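SidF, inhibitor of growth family, member 3 (Legionella pneumophila subsp. pneumophila, PDB 4FYF) probably acts as a phosphatidylinositol phosphate phosphatase, removing a phosphate from the inositol headgroup of membrane phosphoinositides. Local coordinates at residues A[66-71]-A[127-132]; A[383-388]-A[497-502]. The protein carries 1 engineered substitution. All blocks are in the same frame, centred on the assembly; numbering follows the deposited sequence.

Contact 1. Residues A[66-71]-A[127-132]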
loop_
_atom_site.group_PDB
_atom_site.type_symbol
_atom_site.label_atom_id
_atom_site.label_comp_id
_atom_site.label_asym_id
_atom_site.label_seq_id
_atom_site.Cartn_x
_atom_site.Cartn_y
_atom_site.Cartn_z
ATOM N N THR A 66 -19.858 -2.362 15.066
ATOM C CA THR A 66 -18.610 -1.697 14.841
ATOM C C THR A 66 -18.429 -1.352 13.345
ATOM O O THR A 66 -19.131 -1.879 12.465
ATOM C CB THR A 66 -17.418 -2.552 15.294
ATOM O OG1 THR A 66 -17.523 -3.850 14.715
ATOM C CG2 THR A 66 -17.353 -2.688 16.827
ATOM N N GLY A 67 -17.476 -0.483 13.058
ATOM C CA GLY A 67 -17.245 -0.034 11.668
ATOM C C GLY A 67 -18.445 0.649 10.953
ATOM O O GLY A 67 -18.572 0.663 9.706
ATOM N N GLN A 68 -19.314 1.244 11.720
ATOM C CA GLN A 68 -20.510 1.830 11.162
ATOM C C GLN A 68 -20.363 3.367 11.316
ATOM O O GLN A 68 -20.101 3.871 12.428
ATOM C CB GLN A 68 -21.668 1.343 12.021
ATOM C CG GLN A 68 -22.719 0.317 11.605
ATOM C CD GLN A 68 -22.710 -0.350 10.238
ATOM O OE1 GLN A 68 -22.694 0.293 9.194
ATOM N NE2 GLN A 68 -22.898 -1.638 10.252
ATOM N N PRO A 69 -20.548 4.137 10.235
ATOM C CA PRO A 69 -20.417 5.629 10.378
ATOM C C PRO A 69 -21.405 6.243 11.360
ATOM O O PRO A 69 -22.579 5.874 11.387
ATOM C CB PRO A 69 -20.690 6.161 8.983
ATOM C CG PRO A 69 -20.626 4.966 8.077
ATOM C CD PRO A 69 -20.927 3.732 8.880
ATOM N N ASP A 70 -20.922 7.124 12.218
ATOM C CA ASP A 70 -21.798 7.828 13.146
ATOM C C ASP A 70 -21.408 9.304 13.066
ATOM O O ASP A 70 -20.271 9.631 13.428
ATOM C CB ASP A 70 -21.625 7.267 14.566
ATOM C CG ASP A 70 -22.343 8.120 15.646
ATOM O OD1 ASP A 70 -22.429 9.350 15.476
ATOM O OD2 ASP A 70 -22.802 7.574 16.693
ATOM N N VAL A 71 -22.324 10.180 12.609
ATOM C CA VAL A 71 -21.964 11.607 12.323
ATOM C C VAL A 71 -21.594 12.452 13.509
ATOM O O VAL A 71 -20.750 13.342 13.385
ATOM C CB VAL A 71 -22.912 12.415 11.420
ATOM C CG1 VAL A 71 -22.713 12.001 9.985
ATOM C CG2 VAL A 71 -24.348 12.289 11.845
ATOM N N ALA A 127 -25.184 5.304 10.350
ATOM C CA ALA A 127 -25.515 4.722 9.088
ATOM C C ALA A 127 -25.509 3.180 9.227
ATOM O O ALA A 127 -24.944 2.648 10.154
ATOM C CB ALA A 127 -24.491 5.171 8.065
ATOM N N ASP A 128 -26.136 2.468 8.302
ATOM C CA ASP A 128 -25.841 1.061 8.102
ATOM C C ASP A 128 -25.246 0.864 6.691
ATOM O O ASP A 128 -25.892 1.097 5.665
ATOM C CB ASP A 128 -27.097 0.211 8.359
ATOM C CG ASP A 128 -26.888 -1.285 8.022
ATOM O OD1 ASP A 128 -25.705 -1.779 8.014
ATOM O OD2 ASP A 128 -27.938 -1.953 7.733
ATOM N N LEU A 129 -23.978 0.503 6.671
ATOM C CA LEU A 129 -23.215 0.181 5.449
ATOM C C LEU A 129 -23.792 -0.928 4.585
ATOM O O LEU A 129 -23.601 -0.918 3.359
ATOM C CB LEU A 129 -21.797 -0.250 5.808
ATOM C CG LEU A 129 -20.814 0.852 6.225
ATOM C CD1 LEU A 129 -19.407 0.283 6.200
ATOM C CD2 LEU A 129 -20.940 2.081 5.355
ATOM N N PHE A 130 -24.515 -1.858 5.214
ATOM C CA PHE A 130 -24.805 -3.165 4.569
ATOM C C PHE A 130 -26.235 -3.302 4.103
ATOM O O PHE A 130 -26.694 -4.360 3.756
ATOM C CB PHE A 130 -24.400 -4.280 5.516
ATOM C CG PHE A 130 -23.004 -4.097 5.992
ATOM C CD1 PHE A 130 -21.936 -3.995 5.030
ATOM C CD2 PHE A 130 -22.721 -3.916 7.339
ATOM C CE1 PHE A 130 -20.624 -3.757 5.461
ATOM C CE2 PHE A 130 -21.403 -3.685 7.764
ATOM C CZ PHE A 130 -20.349 -3.617 6.825
ATOM N N SER A 131 -26.851 -2.148 4.055
ATOM C CA SER A 131 -28.193 -1.869 3.639
ATOM C C SER A 131 -28.190 -0.902 2.434
ATOM O O SER A 131 -27.212 -0.236 2.213
ATOM C CB SER A 131 -28.768 -1.020 4.798
ATOM O OG SER A 131 -29.838 -1.698 5.171
ATOM N N SER A 132 -29.338 -0.676 1.814
ATOM C CA SER A 132 -29.482 0.335 0.772
ATOM C C SER A 132 -29.356 1.767 1.300
ATOM O O SER A 132 -29.922 2.120 2.371
ATOM C CB SER A 132 -30.811 0.166 0.077
ATOM O OG SER A 132 -31.096 1.387 -0.581
#
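Gln68, Pro69 and Ala127 carry this meeting of two irregular loops, with Leu129 filling in beside them. The Gln68 side chain folds back at chi2 (0°), and the bend delivers its amide to the turn that starts at Asp128. There OE1 takes the backbone N-H of Leu129, with Leu129 N to Gln68 OE1 at 2.8 Å. The N-H...O angle of 177° is almost straight, though the donor comes in somewhat tilted from the carbonyl plane. The other end of the same amide works differently: Gln68 NE2 donates to the carbonyl of Pro64 in its own loop and passes 3.6 Å from Phe130 CE2, the amide and ring planes standing 76° apart. With both ends bonded, the buried amide is fixed in rotation.

One residue on, the link is between backbones. Pro69 O receives the N-H of Ala127, Ala127 N to Pro69 O being 2.9 Å. Next to that bond the Ala127 methyl points toward Pro69, CB lying 3.9 Å from Pro69 CG. Leu129 supplies a second apolar contact, its CD2 reaching Pro69 CD at 3.9 Å, while its CB sits over the centre of the Phe130 ring. Phe733 of helix 733-737 touches both Pro69 and Leu129.

Asp128 shapes the turn receiving the glutamine: its OD1 accepts from Phe130 N at 3.0 Å, met from above the carboxylate plane, and OD2 pairs with Arg63. The arrangement is an Asx turn at the start of a type I beta turn (128-131), held against the loop that leads into helix 71-92 by a glutamine side chain and one backbone bond; Asp70 in that loop is the N-cap of the helix.

Contact 2. Residues A[383-388]-A[497-502]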
loop_
_atom_site.group_PDB
_atom_site.type_symbol
_atom_site.label_atom_id
_atom_site.label_comp_id
_atom_site.label_asym_id
_atom_site.label_seq_id
_atom_site.Cartn_x
_atom_site.Cartn_y
_atom_site.Cartn_z
ATOM N N MET A 383 11.436 5.826 -12.874
ATOM C CA MET A 383 12.333 5.723 -11.745
ATOM C C MET A 383 12.458 4.309 -11.185
ATOM O O MET A 383 13.524 3.927 -10.796
ATOM C CB MET A 383 11.962 6.716 -10.623
ATOM C CG MET A 383 11.886 8.181 -11.016
ATOM S SD MET A 383 13.218 8.944 -12.008
ATOM C CE MET A 383 13.453 7.855 -13.352
ATOM N N MET A 384 11.377 3.537 -11.123
ATOM C CA MET A 384 11.533 2.123 -10.815
ATOM C C MET A 384 12.481 1.469 -11.840
ATOM O O MET A 384 13.346 0.671 -11.467
ATOM C CB MET A 384 10.180 1.395 -10.754
ATOM C CG MET A 384 9.331 1.715 -9.514
ATOM S SD MET A 384 7.648 1.090 -9.608
ATOM C CE MET A 384 7.950 -0.631 -9.706
ATOM N N ASP A 385 12.315 1.788 -13.122
ATOM C CA ASP A 385 13.167 1.178 -14.140
ATOM C C ASP A 385 14.586 1.720 -14.160
ATOM O O ASP A 385 15.484 1.037 -14.612
ATOM C CB ASP A 385 12.545 1.216 -15.554
ATOM C CG ASP A 385 11.776 -0.086 -15.908
ATOM O OD1 ASP A 385 12.145 -1.166 -15.409
ATOM O OD2 ASP A 385 10.770 -0.027 -16.655
ATOM N N ALA A 386 14.777 2.927 -13.637
ATOM C CA ALA A 386 16.063 3.565 -13.621
ATOM C C ALA A 386 16.897 2.792 -12.652
ATOM O O ALA A 386 18.116 2.697 -12.815
ATOM C CB ALA A 386 15.940 5.005 -13.172
ATOM N N PHE A 387 16.232 2.219 -11.652
ATOM C CA PHE A 387 16.907 1.398 -10.620
ATOM C C PHE A 387 16.945 -0.082 -10.962
ATOM O O PHE A 387 17.790 -0.815 -10.441
ATOM C CB PHE A 387 16.285 1.619 -9.226
ATOM C CG PHE A 387 17.001 2.657 -8.400
ATOM C CD1 PHE A 387 18.344 2.481 -8.043
ATOM C CD2 PHE A 387 16.339 3.793 -7.952
ATOM C CE1 PHE A 387 19.008 3.424 -7.267
ATOM C CE2 PHE A 387 16.998 4.760 -7.169
ATOM C CZ PHE A 387 18.343 4.573 -6.838
ATOM N N ASP A 388 16.078 -0.533 -11.867
ATOM C CA ASP A 388 16.058 -1.965 -12.133
ATOM C C ASP A 388 17.424 -2.518 -12.631
ATOM O O ASP A 388 18.144 -1.902 -13.464
ATOM C CB ASP A 388 14.876 -2.368 -13.015
ATOM C CG ASP A 388 14.918 -3.835 -13.428
ATOM O OD1 ASP A 388 16.028 -4.329 -13.808
ATOM O OD2 ASP A 388 13.863 -4.504 -13.413
ATOM N N GLU A 497 24.338 1.213 -17.936
ATOM C CA GLU A 497 25.288 2.304 -17.751
ATOM C C GLU A 497 24.643 3.691 -17.962
ATOM O O GLU A 497 24.814 4.613 -17.158
ATOM C CB GLU A 497 26.501 2.094 -18.652
ATOM C CG GLU A 497 27.602 3.117 -18.473
ATOM C CD GLU A 497 28.658 2.997 -19.562
ATOM O OE1 GLU A 497 28.302 3.036 -20.772
ATOM O OE2 GLU A 497 29.846 2.861 -19.206
ATOM N N VAL A 498 23.887 3.847 -19.033
ATOM C CA VAL A 498 23.110 5.074 -19.182
ATOM C C VAL A 498 22.193 5.332 -17.958
ATOM O O VAL A 498 22.153 6.460 -17.428
ATOM C CB VAL A 498 22.322 5.132 -20.509
ATOM C CG1 VAL A 498 22.204 6.577 -20.908
ATOM C CG2 VAL A 498 23.056 4.367 -21.610
ATOM N N LYS A 499 21.483 4.301 -17.493
ATOM C CA LYS A 499 20.608 4.446 -16.282
ATOM C C LYS A 499 21.374 4.958 -15.054
ATOM O O LYS A 499 20.914 5.886 -14.379
ATOM C CB LYS A 499 19.848 3.153 -15.991
ATOM C CG LYS A 499 18.661 2.971 -16.937
ATOM C CD LYS A 499 18.146 1.542 -17.004
ATOM C CE LYS A 499 16.698 1.567 -17.466
ATOM N NZ LYS A 499 16.026 0.270 -17.192
ATOM N N GLY A 500 22.575 4.392 -14.844
ATOM C CA GLY A 500 23.497 4.794 -13.783
ATOM C C GLY A 500 23.933 6.238 -13.925
ATOM O O GLY A 500 23.908 7.012 -12.951
ATOM N N ALA A 501 24.324 6.613 -15.146
ATOM C CA ALA A 501 24.663 8.005 -15.437
ATOM C C ALA A 501 23.445 8.911 -15.232
ATOM O O ALA A 501 23.528 9.949 -14.549
ATOM C CB ALA A 501 25.205 8.134 -16.851
ATOM N N TYR A 502 22.312 8.490 -15.794
ATOM C CA TYR A 502 21.046 9.191 -15.599
ATOM C C TYR A 502 20.700 9.406 -14.120
ATOM O O TYR A 502 20.367 10.524 -13.706
ATOM C CB TYR A 502 19.924 8.438 -16.326
ATOM C CG TYR A 502 18.533 9.017 -16.142
ATOM C CD1 TYR A 502 18.214 10.289 -16.615
ATOM C CD2 TYR A 502 17.543 8.285 -15.502
ATOM C CE1 TYR A 502 16.960 10.813 -16.450
ATOM C CE2 TYR A 502 16.278 8.809 -15.313
ATOM C CZ TYR A 502 16.005 10.059 -15.797
ATOM O OH TYR A 502 14.767 10.566 -15.602
#
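This is a buried helix-to-helix contact in which the C-terminal end of helix 373-387 meets the flank of helix 482-513. The short segments cross at -119°, their axes approaching to 9.7 Å, and the nearest CA atoms belong to Ala386 and Lys499.

Lys499 provides the polar part. Extended beyond CG, its chain runs alongside the last turn of the partner helix, CB lying 3.6 Å from Ala386 O, and ends with NZ donating to Asp385 O at 2.7 Å. The ammonium approaches from above the carbonyl plane, 45° out of it. Lys499 thus hydrogen-bonds a carbonyl in the last turn of helix 373-387, where the helix dipole would be expected to favour a positive charge. The Asp385 carboxylate does not make a salt bridge to Lys499: OD2 pairs with Arg443 and Arg381, leaving OD1 4.5 Å from Lys499 NZ.

Helix 482-513 opens the region predicted to form a coiled coil, and Tyr502, which touches Ile539 of helix 522-584, also faces helix 373-387. With CG anti to the backbone N (chi1 177°), its ring presents an edge to that helix. Met383, bent at chi2 and chi3, brings its CE methyl into the ring plane, 3.6 Å from Tyr502 CE2. Ala386 CB meets the same edge more loosely, 4.3 Å from Tyr502 CD2.

Overall arrangement
Contacts 1 and 2 lie on opposite sides of the chain's centre, their own centres about 48 Å apart and their nearest atoms about 31 Å, and share no secondary-structure element. Both are locally buried, although each lies well out from the middle of the chain (centres about 25 and 24 Å from the chain centre). Contact 1 joins two loops, one leading into helix 71-92 and one into helix 136-163, and relies on neutral hydrogen bonds between amide groups with small apolar contacts beside them. Contact 2 joins two helices, 373-387 and 482-513, through a charged lysine on a helix-end carbonyl and a methionine at a tyrosine edge. In each, a long side chain reaches a backbone group: as acceptor in contact 1, as donor in contact 2.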